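Local coordinates for L-asparaginase I (Vibrio cholerae, PDB 2OCD), which probably catalyses the hydrolysis of L-asparagine to L-aspartate and ammonium, working as a homotetramer, at residues B[92-97]-B[149-154]; B[103-108]-B[203-208]. All blocks are in the same frame, centred on the assembly; numbering follows the deposited sequence.

Interaction 1 (B[92-97]-B[149-154]); sequences DTMAYT and LFFNNR. With ACT (acetate ion), chain G.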
loop_
_atom_site.group_PDB
_atom_site.type_symbol
_atom_site.label_atom_id
_atom_site.label_comp_id
_atom_site.label_asym_id
_atom_site.label_seq_id
_atom_site.Cartn_x
_atom_site.Cartn_y
_atom_site.Cartn_z
ATOM N N ASP B 92 24.941 4.203 -4.920
ATOM C CA ASP B 92 24.926 3.406 -6.164
ATOM C C ASP B 92 25.308 1.931 -5.945
ATOM O O ASP B 92 24.726 1.050 -6.573
ATOM C CB ASP B 92 25.812 4.031 -7.245
ATOM C CG ASP B 92 25.201 5.299 -7.843
ATOM O OD1 ASP B 92 25.941 6.054 -8.528
ATOM O OD2 ASP B 92 23.994 5.553 -7.629
ATOM N N THR B 93 26.283 1.661 -5.085
ATOM C CA THR B 93 26.743 0.306 -4.907
ATOM C C THR B 93 26.736 -0.104 -3.439
ATOM O O THR B 93 27.348 -1.075 -3.038
ATOM C CB THR B 93 28.135 0.086 -5.492
ATOM O OG1 THR B 93 29.067 0.843 -4.741
ATOM C CG2 THR B 93 28.198 0.472 -6.974
HETATM N N MSE B 94 25.957 0.610 -2.659
HETATM C CA MSE B 94 25.820 0.341 -1.276
HETATM C C MSE B 94 25.409 -1.092 -1.044
HETATM O O MSE B 94 25.846 -1.672 -0.066
HETATM C CB MSE B 94 24.793 1.269 -0.694
HETATM C CG MSE B 94 24.581 1.070 0.737
HETATM SE SE MSE B 94 23.531 2.569 1.410
HETATM C CE MSE B 94 21.825 1.748 1.634
ATOM N N ALA B 95 24.566 -1.659 -1.916
ATOM C CA ALA B 95 24.084 -3.053 -1.741
ATOM C C ALA B 95 25.154 -4.065 -2.046
ATOM O O ALA B 95 25.196 -5.128 -1.417
ATOM C CB ALA B 95 22.842 -3.355 -2.558
ATOM N N TYR B 96 26.024 -3.757 -2.998
ATOM C CA TYR B 96 27.129 -4.668 -3.287
ATOM C C TYR B 96 28.103 -4.628 -2.137
ATOM O O TYR B 96 28.630 -5.655 -1.723
ATOM C CB TYR B 96 27.848 -4.311 -4.559
ATOM C CG TYR B 96 27.067 -4.548 -5.831
ATOM C CD1 TYR B 96 26.278 -3.552 -6.368
ATOM C CD2 TYR B 96 27.190 -5.729 -6.539
ATOM C CE1 TYR B 96 25.556 -3.744 -7.555
ATOM C CE2 TYR B 96 26.498 -5.925 -7.724
ATOM C CZ TYR B 96 25.674 -4.934 -8.218
ATOM O OH TYR B 96 24.981 -5.102 -9.395
ATOM N N THR B 97 28.372 -3.454 -1.603
ATOM C CA THR B 97 29.260 -3.428 -0.484
ATOM C C THR B 97 28.697 -4.245 0.700
ATOM O O THR B 97 29.400 -5.048 1.310
ATOM C CB THR B 97 29.578 -2.004 -0.110
ATOM O OG1 THR B 97 30.443 -1.483 -1.131
ATOM C CG2 THR B 97 30.291 -1.949 1.239
ATOM N N LEU B 149 21.554 -2.803 6.442
ATOM C CA LEU B 149 21.488 -1.649 5.513
ATOM C C LEU B 149 20.291 -0.823 5.901
ATOM O O LEU B 149 19.159 -1.326 5.928
ATOM C CB LEU B 149 21.411 -2.110 4.045
ATOM C CG LEU B 149 21.503 -1.087 2.892
ATOM C CD1 LEU B 149 22.039 -1.677 1.553
ATOM C CD2 LEU B 149 20.198 -0.418 2.571
ATOM N N PHE B 150 20.532 0.428 6.242
ATOM C CA PHE B 150 19.454 1.244 6.707
ATOM C C PHE B 150 19.100 2.323 5.671
ATOM O O PHE B 150 19.980 3.111 5.256
ATOM C CB PHE B 150 19.823 1.820 8.063
ATOM C CG PHE B 150 18.717 2.556 8.717
ATOM C CD1 PHE B 150 17.596 1.884 9.178
ATOM C CD2 PHE B 150 18.784 3.893 8.903
ATOM C CE1 PHE B 150 16.538 2.567 9.786
ATOM C CE2 PHE B 150 17.727 4.558 9.511
ATOM C CZ PHE B 150 16.617 3.894 9.934
ATOM N N PHE B 151 17.836 2.314 5.225
ATOM C CA PHE B 151 17.319 3.315 4.290
ATOM C C PHE B 151 15.790 3.285 4.288
ATOM O O PHE B 151 15.189 2.246 4.623
ATOM C CB PHE B 151 17.855 3.070 2.878
ATOM C CG PHE B 151 18.318 4.324 2.144
ATOM C CD1 PHE B 151 19.579 4.849 2.375
ATOM C CD2 PHE B 151 17.512 4.923 1.180
ATOM C CE1 PHE B 151 20.026 5.976 1.668
ATOM C CE2 PHE B 151 17.928 6.038 0.447
ATOM C CZ PHE B 151 19.188 6.567 0.682
ATOM N N ASN B 152 15.174 4.406 3.909
ATOM C CA ASN B 152 13.714 4.511 3.891
ATOM C C ASN B 152 13.133 4.004 5.220
ATOM O O ASN B 152 12.236 3.199 5.215
ATOM C CB ASN B 152 13.100 3.696 2.717
ATOM C CG ASN B 152 13.862 3.879 1.362
ATOM O OD1 ASN B 152 14.685 3.026 0.962
ATOM N ND2 ASN B 152 13.582 4.979 0.658
ATOM N N ASN B 153 13.711 4.375 6.360
ATOM C CA ASN B 153 13.179 3.989 7.676
ATOM C C ASN B 153 13.105 2.492 7.985
ATOM O O ASN B 153 12.379 2.046 8.885
ATOM C CB ASN B 153 11.800 4.599 7.903
ATOM C CG ASN B 153 11.806 6.086 7.781
ATOM O OD1 ASN B 153 12.644 6.772 8.367
ATOM N ND2 ASN B 153 10.876 6.607 7.002
ATOM N N ARG B 154 13.878 1.703 7.275
ATOM C CA ARG B 154 13.878 0.266 7.537
ATOM C C ARG B 154 15.289 -0.319 7.507
ATOM O O ARG B 154 16.162 0.181 6.803
ATOM C CB ARG B 154 12.946 -0.440 6.585
ATOM C CG ARG B 154 13.441 -0.610 5.173
ATOM C CD ARG B 154 12.371 -1.305 4.272
ATOM N NE ARG B 154 11.378 -0.319 3.816
ATOM C CZ ARG B 154 11.421 0.363 2.664
ATOM N NH1 ARG B 154 12.369 0.162 1.770
ATOM N NH2 ARG B 154 10.491 1.252 2.414
HETATM C C ACT G . 26.972 8.124 -5.263
HETATM O O ACT G . 27.210 8.936 -4.316
HETATM O OXT ACT G . 26.023 7.325 -5.090
HETATM C CH3 ACT G . 27.754 8.089 -6.556
#

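Interaction 2 (B[103-108]-B[203-208]); sequences FMFENL and FKVNPI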
loop_
_atom_site.group_PDB
_atom_site.type_symbol
_atom_site.label_atom_id
_atom_site.label_comp_id
_atom_site.label_asym_id
_atom_site.label_seq_id
_atom_site.Cartn_x
_atom_site.Cartn_y
_atom_site.Cartn_z
ATOM N N PHE B 103 29.742 -11.678 3.802
ATOM C CA PHE B 103 30.551 -12.910 3.672
ATOM C C PHE B 103 31.972 -12.792 4.232
ATOM O O PHE B 103 32.469 -13.747 4.856
ATOM C CB PHE B 103 30.552 -13.419 2.245
ATOM C CG PHE B 103 29.204 -13.718 1.789
ATOM C CD1 PHE B 103 28.542 -14.820 2.299
ATOM C CD2 PHE B 103 28.523 -12.830 0.956
ATOM C CE1 PHE B 103 27.277 -15.106 1.939
ATOM C CE2 PHE B 103 27.232 -13.098 0.579
ATOM C CZ PHE B 103 26.585 -14.246 1.088
HETATM N N MSE B 104 32.585 -11.619 4.051
HETATM C CA MSE B 104 33.913 -11.380 4.545
HETATM C C MSE B 104 34.049 -11.489 6.038
HETATM O O MSE B 104 35.112 -11.882 6.517
HETATM C CB MSE B 104 34.385 -9.998 4.118
HETATM C CG MSE B 104 34.710 -9.956 2.636
HETATM SE SE MSE B 104 35.162 -8.199 1.959
HETATM C CE MSE B 104 36.960 -8.128 2.704
ATOM N N PHE B 105 33.009 -11.098 6.771
ATOM C CA PHE B 105 33.048 -11.157 8.217
ATOM C C PHE B 105 32.551 -12.507 8.654
ATOM O O PHE B 105 31.514 -12.969 8.233
ATOM C CB PHE B 105 32.178 -10.098 8.893
ATOM C CG PHE B 105 32.607 -8.681 8.648
ATOM C CD1 PHE B 105 33.938 -8.320 8.621
ATOM C CD2 PHE B 105 31.660 -7.688 8.523
ATOM C CE1 PHE B 105 34.301 -7.020 8.403
ATOM C CE2 PHE B 105 32.031 -6.393 8.324
ATOM C CZ PHE B 105 33.347 -6.062 8.255
ATOM N N GLU B 106 33.284 -13.092 9.577
ATOM C CA GLU B 106 33.017 -14.406 10.070
ATOM C C GLU B 106 32.896 -14.323 11.602
ATOM O O GLU B 106 33.780 -13.796 12.274
ATOM C CB GLU B 106 34.144 -15.302 9.580
ATOM C CG GLU B 106 34.489 -16.466 10.439
ATOM C CD GLU B 106 35.031 -17.617 9.586
ATOM O OE1 GLU B 106 34.204 -18.201 8.826
ATOM O OE2 GLU B 106 36.256 -17.923 9.664
ATOM N N ASN B 107 31.771 -14.804 12.129
ATOM C CA ASN B 107 31.455 -14.724 13.555
ATOM C C ASN B 107 31.389 -13.305 14.055
ATOM O O ASN B 107 31.907 -12.980 15.108
ATOM C CB ASN B 107 32.437 -15.547 14.403
ATOM C CG ASN B 107 32.546 -16.995 13.935
ATOM O OD1 ASN B 107 31.572 -17.598 13.452
ATOM N ND2 ASN B 107 33.742 -17.547 14.045
ATOM N N LEU B 108 30.740 -12.448 13.278
ATOM C CA LEU B 108 30.480 -11.057 13.684
ATOM C C LEU B 108 29.610 -11.062 14.944
ATOM O O LEU B 108 28.521 -11.673 14.958
ATOM C CB LEU B 108 29.750 -10.345 12.557
ATOM C CG LEU B 108 29.592 -8.848 12.636
ATOM C CD1 LEU B 108 30.989 -8.246 12.481
ATOM C CD2 LEU B 108 28.554 -8.397 11.572
ATOM N N PHE B 203 35.759 -13.557 16.136
ATOM C CA PHE B 203 35.555 -12.718 14.966
ATOM C C PHE B 203 36.798 -12.738 14.126
ATOM O O PHE B 203 37.902 -12.634 14.650
ATOM C CB PHE B 203 35.244 -11.271 15.343
ATOM C CG PHE B 203 35.353 -10.277 14.172
ATOM C CD1 PHE B 203 34.340 -10.148 13.248
ATOM C CD2 PHE B 203 36.483 -9.464 14.021
ATOM C CE1 PHE B 203 34.439 -9.226 12.216
ATOM C CE2 PHE B 203 36.585 -8.546 12.958
ATOM C CZ PHE B 203 35.563 -8.435 12.069
ATOM N N LYS B 204 36.606 -12.845 12.815
ATOM C CA LYS B 204 37.699 -12.739 11.880
ATOM C C LYS B 204 37.242 -12.133 10.539
ATOM O O LYS B 204 36.106 -12.332 10.136
ATOM C CB LYS B 204 38.238 -14.126 11.654
ATOM C CG LYS B 204 39.523 -14.150 10.896
ATOM C CD LYS B 204 39.431 -15.087 9.675
ATOM C CE LYS B 204 39.274 -16.568 10.056
ATOM N NZ LYS B 204 39.281 -17.454 8.834
ATOM N N VAL B 205 38.140 -11.425 9.859
ATOM C CA VAL B 205 37.929 -10.976 8.490
ATOM C C VAL B 205 38.665 -11.820 7.448
ATOM O O VAL B 205 39.885 -11.930 7.479
ATOM C CB VAL B 205 38.384 -9.530 8.291
ATOM C CG1 VAL B 205 38.253 -9.142 6.787
ATOM C CG2 VAL B 205 37.589 -8.598 9.223
ATOM N N ASN B 206 37.904 -12.366 6.492
ATOM C CA ASN B 206 38.431 -13.228 5.428
ATOM C C ASN B 206 38.670 -12.397 4.149
ATOM O O ASN B 206 37.828 -11.617 3.774
ATOM C CB ASN B 206 37.434 -14.372 5.124
ATOM C CG ASN B 206 37.361 -15.479 6.254
ATOM O OD1 ASN B 206 38.369 -15.880 6.891
ATOM N ND2 ASN B 206 36.144 -15.999 6.451
ATOM N N PRO B 207 39.772 -12.623 3.433
ATOM C CA PRO B 207 40.130 -11.782 2.287
ATOM C C PRO B 207 39.238 -11.944 1.077
ATOM O O PRO B 207 38.564 -12.974 0.912
ATOM C CB PRO B 207 41.511 -12.273 1.898
ATOM C CG PRO B 207 41.491 -13.688 2.256
ATOM C CD PRO B 207 40.694 -13.760 3.566
ATOM N N ILE B 208 39.269 -10.916 0.228
ATOM C CA ILE B 208 38.502 -10.873 -1.008
ATOM C C ILE B 208 39.311 -10.112 -2.055
ATOM O O ILE B 208 39.960 -9.096 -1.733
ATOM C CB ILE B 208 37.182 -10.183 -0.749
ATOM C CG1 ILE B 208 36.128 -10.521 -1.804
ATOM C CG2 ILE B 208 37.435 -8.695 -0.563
ATOM C CD1 ILE B 208 34.620 -10.633 -1.157
#

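Interaction 1 (B[92-97]-B[149-154])
Phe151, whose ring lies beside the end of Met94, has a firmly held backbone: its O takes the N-H of Arg154 at 3.0 Å, and its N donates in turn to Arg154 O. Positive phi at both Asn152 and Asn153 makes the link a type I' turn, so the strand stops and reverses here. The contact itself is apolar. Met94, a selenomethionine, and Leu149 reach toward each other tip to tip. In Met94 CG lies anti to the backbone N (chi1 -180°), directing the chain out from the helix; its CG packs 3.8 Å from Leu149 CD1. The same methyl carbon, Leu149 CD1, lies 4.1 Å from Ala95 CA on the helix backbone. Met94 CE is modelled implausibly close to Leu149, so its exact position is doubtful, and its 3.9 Å approach to Phe151 CD1, oblique to the ring, shows only the general neighbourhood. Phe172 touches both Met94 and Leu149 and meets Phe151 edge-to-face. Before the helix, Asp92 N gives a weak bond to an acetate oxygen, OXT, at 3.3 Å. Asp92 OD2 is salt-bridged to Lys163, while OD1 accepts from Asn247 of the second subunit. Asp92 is a predicted substrate-binding residue, so the arrangement is that of a helix rising from the probable asparaginase substrate site and packing on the end of a beta-hairpin strand in the N-terminal domain.

Interaction 2 (B[103-108]-B[203-208])
Met104, a selenomethionine, and Ile208 make the tight end of this contact, their side chains crossing at about a right angle, with Met104 SE 3.4 Å from Ile208 CG2. The bend of Met104 at chi3 (76°) turns CE over the same methyl. Helix 65-78 adds Gln69 and Ala72 against Met104. Next along, Asn206 N donates to Met104 O at 2.8 Å, almost straight at 178°. Phe105 and Val205 form a non-hydrogen-bonded antiparallel pair with side chains lying side by side: Val205 CG2 sits at the ring edge, in plane, 3.7 Å from Phe105 CD1. Phe203 crosses that ring obliquely, planes 48° apart, and Leu108 CD1 reaches Phe203 CE1 at 3.6 Å. The other face is polar and looser. Glu106 and Lys204, a hydrogen-bonded pair joined by reciprocal N-H...O bonds, run their side chains alongside each other; Lys204 NZ forms a salt bridge with Glu106 OE2 at 3.2 Å, in which the hydrogen bond is weak. The exposed lysine is held more closely by its own segment, since NZ bonds to Asn206 OD1 at 2.7 Å, in the carbonyl plane. That second bond probably fixes the ammonium group beside the carboxylate. The whole is a small two-stranded antiparallel sheet, pairing the residues that follow helix 94-104 with a strand on the chain's way from the eight-stranded sheet to the four-stranded parallel one.

In the fold
Both interactions draw on helix 94-104: interaction 1 uses its first turn and interaction 2 its last residues together with strand 105-106. Their centres are 20 Å apart and their nearest atoms about 7 Å, so they do not touch. Along the chain the segments alternate, 92-97, 103-108, 149-154, 203-208, which means the two connections cross. The helix is thereby tied at its start to strand 147-151 of the eight-stranded mixed sheet, and past its end to the chain leading toward the four-stranded parallel sheet. Interaction 1 is a buried contact, and its segment 92-97 includes a predicted substrate-binding residue; interaction 2 is partly buried, lies away from the predicted sites and touches no other subunit.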